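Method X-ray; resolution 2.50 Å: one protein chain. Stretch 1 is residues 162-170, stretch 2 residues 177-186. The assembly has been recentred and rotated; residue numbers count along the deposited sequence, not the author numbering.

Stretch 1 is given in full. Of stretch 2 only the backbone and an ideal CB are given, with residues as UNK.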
# COMPACT_ATOMS: atom_id res chain seq x y z
N VAL E 162 -15.39 -39.24 -36.79
CA VAL E 162 -15.70 -39.57 -35.41
C VAL E 162 -17.04 -38.96 -35.04
O VAL E 162 -17.29 -37.78 -35.33
CB VAL E 162 -14.62 -39.04 -34.44
CG1 VAL E 162 -14.99 -39.40 -32.99
CG2 VAL E 162 -13.24 -39.56 -34.83
N TRP E 163 -17.89 -39.75 -34.40
CA TRP E 163 -19.00 -39.20 -33.64
C TRP E 163 -18.58 -39.14 -32.17
O TRP E 163 -18.05 -40.12 -31.64
CB TRP E 163 -20.29 -40.02 -33.81
CG TRP E 163 -21.45 -39.27 -33.21
CD1 TRP E 163 -22.24 -38.33 -33.83
CD2 TRP E 163 -21.89 -39.32 -31.85
NE1 TRP E 163 -23.15 -37.82 -32.94
CE2 TRP E 163 -22.96 -38.40 -31.72
CE3 TRP E 163 -21.49 -40.05 -30.73
CZ2 TRP E 163 -23.64 -38.21 -30.51
CZ3 TRP E 163 -22.17 -39.87 -29.53
CH2 TRP E 163 -23.23 -38.95 -29.43
N CYS E 164 -18.81 -38.00 -31.53
CA CYS E 164 -18.30 -37.71 -30.19
C CYS E 164 -19.46 -37.27 -29.30
O CYS E 164 -20.31 -36.50 -29.73
CB CYS E 164 -17.19 -36.61 -30.28
SG CYS E 164 -16.58 -35.91 -28.73
N SER E 165 -19.50 -37.75 -28.06
CA SER E 165 -20.65 -37.43 -27.22
C SER E 165 -20.55 -36.07 -26.53
O SER E 165 -21.56 -35.60 -25.99
CB SER E 165 -20.85 -38.50 -26.14
OG SER E 165 -19.71 -38.63 -25.29
N TRP E 166 -19.39 -35.42 -26.54
CA TRP E 166 -19.18 -34.32 -25.60
C TRP E 166 -20.06 -33.12 -25.92
O TRP E 166 -20.73 -32.56 -25.03
CB TRP E 166 -17.70 -33.91 -25.56
CG TRP E 166 -17.48 -32.75 -24.63
CD1 TRP E 166 -17.14 -31.48 -24.98
CD2 TRP E 166 -17.65 -32.75 -23.20
NE1 TRP E 166 -17.06 -30.69 -23.85
CE2 TRP E 166 -17.37 -31.44 -22.75
CE3 TRP E 166 -18.00 -33.72 -22.26
CZ2 TRP E 166 -17.42 -31.08 -21.40
CZ3 TRP E 166 -18.05 -33.36 -20.92
CH2 TRP E 166 -17.77 -32.06 -20.51
N TYR E 167 -20.09 -32.69 -27.18
CA TYR E 167 -20.69 -31.41 -27.52
C TYR E 167 -22.18 -31.50 -27.78
O TYR E 167 -22.74 -30.61 -28.41
CB TYR E 167 -19.98 -30.81 -28.72
CG TYR E 167 -18.55 -30.51 -28.43
CD1 TYR E 167 -18.19 -29.34 -27.77
CD2 TYR E 167 -17.56 -31.42 -28.78
CE1 TYR E 167 -16.87 -29.06 -27.51
CE2 TYR E 167 -16.24 -31.15 -28.52
CZ TYR E 167 -15.90 -29.96 -27.90
OH TYR E 167 -14.59 -29.68 -27.65
N SER E 168 -22.85 -32.53 -27.29
CA SER E 168 -24.30 -32.53 -27.26
C SER E 168 -24.79 -32.90 -25.86
O SER E 168 -25.66 -32.22 -25.32
CB SER E 168 -24.86 -33.49 -28.32
OG SER E 168 -24.13 -34.70 -28.33
N PHE E 169 -24.24 -33.94 -25.26
CA PHE E 169 -24.71 -34.38 -23.95
C PHE E 169 -23.82 -33.95 -22.79
O PHE E 169 -24.27 -33.99 -21.65
CB PHE E 169 -24.85 -35.90 -23.92
CG PHE E 169 -25.75 -36.44 -24.99
CD1 PHE E 169 -27.12 -36.22 -24.93
CD2 PHE E 169 -25.23 -37.16 -26.05
CE1 PHE E 169 -27.95 -36.72 -25.90
CE2 PHE E 169 -26.06 -37.66 -27.04
CZ PHE E 169 -27.42 -37.44 -26.97
N TYR E 170 -22.58 -33.54 -23.06
CA TYR E 170 -21.59 -33.19 -22.03
C TYR E 170 -21.50 -34.36 -21.06
O TYR E 170 -21.40 -35.51 -21.53
CB TYR E 170 -21.95 -31.83 -21.44
CG TYR E 170 -21.68 -30.73 -22.45
CD1 TYR E 170 -20.43 -30.14 -22.53
CD2 TYR E 170 -22.65 -30.35 -23.37
CE1 TYR E 170 -20.15 -29.16 -23.47
CE2 TYR E 170 -22.39 -29.37 -24.34
CZ TYR E 170 -21.13 -28.78 -24.37
OH TYR E 170 -20.81 -27.80 -25.30
N UNK E 177 -28.69 -44.32 -23.09
CA UNK E 177 -28.80 -43.21 -24.02
C UNK E 177 -27.84 -43.35 -25.20
O UNK E 177 -28.21 -43.09 -26.35
CB UNK E 177 -28.54 -41.89 -23.29
N UNK E 178 -26.60 -43.79 -24.93
CA UNK E 178 -25.63 -43.91 -26.01
C UNK E 178 -25.91 -45.11 -26.90
O UNK E 178 -25.53 -45.11 -28.08
CB UNK E 178 -24.22 -44.01 -25.44
N UNK E 179 -26.58 -46.14 -26.38
CA UNK E 179 -26.97 -47.26 -27.23
C UNK E 179 -28.04 -46.84 -28.23
O UNK E 179 -28.03 -47.27 -29.39
CB UNK E 179 -27.47 -48.43 -26.38
N UNK E 180 -28.96 -45.96 -27.83
CA UNK E 180 -29.94 -45.47 -28.79
C UNK E 180 -29.28 -44.55 -29.81
O UNK E 180 -29.57 -44.63 -31.01
CB UNK E 180 -31.08 -44.74 -28.07
N UNK E 181 -28.40 -43.67 -29.35
CA UNK E 181 -27.71 -42.77 -30.27
C UNK E 181 -26.85 -43.57 -31.23
O UNK E 181 -26.77 -43.25 -32.43
CB UNK E 181 -26.86 -41.76 -29.51
N UNK E 182 -26.20 -44.64 -30.73
CA UNK E 182 -25.38 -45.50 -31.58
C UNK E 182 -26.19 -46.05 -32.74
O UNK E 182 -25.72 -46.07 -33.89
CB UNK E 182 -24.78 -46.65 -30.76
N UNK E 183 -27.42 -46.48 -32.46
CA UNK E 183 -28.32 -46.94 -33.51
C UNK E 183 -28.47 -45.92 -34.63
O UNK E 183 -28.31 -46.24 -35.81
CB UNK E 183 -29.69 -47.26 -32.92
N UNK E 184 -28.79 -44.67 -34.28
CA UNK E 184 -28.95 -43.64 -35.30
C UNK E 184 -27.62 -43.28 -35.95
O UNK E 184 -27.56 -43.04 -37.16
CB UNK E 184 -29.59 -42.39 -34.69
N UNK E 185 -26.55 -43.20 -35.15
CA UNK E 185 -25.25 -42.80 -35.68
C UNK E 185 -24.75 -43.83 -36.69
O UNK E 185 -24.08 -43.48 -37.67
CB UNK E 185 -24.24 -42.63 -34.55
N UNK E 186 -25.08 -45.11 -36.48
CA UNK E 186 -24.53 -46.16 -37.33
C UNK E 186 -25.02 -46.06 -38.78
O UNK E 186 -24.38 -46.60 -39.68
CB UNK E 186 -24.89 -47.53 -36.76

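Stretch 2 is helical, and the strand 162-164 runs 150° to it, axes 10.9 Å apart at closest approach. What stretch 1 offers is mainly two rings, W163 and F169.

Position 177 (phi/psi -60/-42) points CA-to-CB toward stretch 1, yet nothing lies within 5.5 Å of the ideal CB. A branched or long apolar chain could cross that gap to the ring of F169. The residue is L177, chi1 t and chi2 p: CD2 sits over one face of F169, 4.1 Å from the centroid of the F169 ring and 18° off its normal, a CH-pi contact, and L177 CD1 comes 3.7 Å from F169 CE1.

At 178 the bond points sideways and the CB is again out of range, so only a chain that extends back would reach the far end of W163 or the CB of S165; leucine, isoleucine or methionine could serve. It is L178 (m, t), whose CD2 lies 4.2 Å from S165 CB and 4.5 Å from W163 CZ3, at the edge of the indole.

Positions 179 and 180 have no atom of stretch 1 near their CBs, so this contact sets little constraint there. They are L179 and R180; neither side chain reaches stretch 1.

Position 181 points toward stretch 1 and is tighter: its ideal CB is 4.6 Å from W163 CH2 and 4.8 Å from F169 CE2. With two rings so near, a compact apolar side chain fits well: valine, isoleucine or perhaps alanine. V181 (chi1 t) puts one methyl on each ring. V181 CG1 is 3.5 Å from W163 CH2 and makes a CH-pi contact over the six-membered ring, while V181 CG2 is 3.8 Å from F169 CZ.

Position 182 points away, and 183 and 184 are out of reach, so stretch 1 would tolerate many residues, polar ones included. They are L182, D183 and E184.

Position 185 points toward stretch 1, its ideal CB 4.6 Å from W163 CG; the CA of 185 is 7.5 Å from W163 CA. A small or beta-branched apolar residue suits the indole face. V185 (chi1 t) sets CG2 3.6 Å from the centroid of the five-membered ring of W163, just 3° off the normal, on the same face as V181 CG1; V185 CG1 lies 3.8 Å from W163 CB.

Position 186, out of reach, is undemanding; it is A186.

No hydrogen bond crosses the interface: its 307 Å² rests on apolar packing.

Stretch 2 (177-186) LLLRVLDEVA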
# COMPACT_ATOMS: atom_id res chain seq x y z
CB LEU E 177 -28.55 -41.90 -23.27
CG LEU E 177 -28.07 -40.66 -24.02
CD1 LEU E 177 -29.19 -40.08 -24.84
CD2 LEU E 177 -27.59 -39.64 -23.02
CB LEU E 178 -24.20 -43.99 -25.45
CG LEU E 178 -23.69 -42.70 -24.76
CD1 LEU E 178 -22.27 -42.86 -24.24
CD2 LEU E 178 -23.79 -41.49 -25.70
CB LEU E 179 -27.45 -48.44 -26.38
CG LEU E 179 -26.31 -49.28 -25.78
CD1 LEU E 179 -26.81 -50.27 -24.75
CD2 LEU E 179 -25.52 -49.99 -26.86
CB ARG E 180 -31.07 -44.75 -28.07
CG ARG E 180 -31.84 -45.66 -27.12
CD ARG E 180 -33.16 -45.07 -26.71
NE ARG E 180 -32.97 -43.91 -25.86
CZ ARG E 180 -32.54 -43.97 -24.60
NH1 ARG E 180 -32.27 -45.14 -24.04
NH2 ARG E 180 -32.38 -42.85 -23.90
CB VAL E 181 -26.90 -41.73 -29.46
CG1 VAL E 181 -25.99 -40.94 -30.36
CG2 VAL E 181 -27.85 -40.82 -28.71
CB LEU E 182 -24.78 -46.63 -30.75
CG LEU E 182 -24.08 -47.78 -31.49
CD1 LEU E 182 -22.74 -47.36 -32.08
CD2 LEU E 182 -23.89 -48.96 -30.56
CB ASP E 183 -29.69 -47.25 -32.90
CG ASP E 183 -30.23 -48.57 -33.38
OD1 ASP E 183 -29.42 -49.36 -33.91
OD2 ASP E 183 -31.45 -48.80 -33.22
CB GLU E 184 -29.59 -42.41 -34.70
CG GLU E 184 -30.83 -42.72 -33.93
CD GLU E 184 -32.02 -42.04 -34.55
OE1 GLU E 184 -32.88 -41.53 -33.79
OE2 GLU E 184 -32.08 -42.00 -35.80
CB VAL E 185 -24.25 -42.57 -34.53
CG1 VAL E 185 -22.81 -42.50 -35.06
CG2 VAL E 185 -24.60 -41.30 -33.74
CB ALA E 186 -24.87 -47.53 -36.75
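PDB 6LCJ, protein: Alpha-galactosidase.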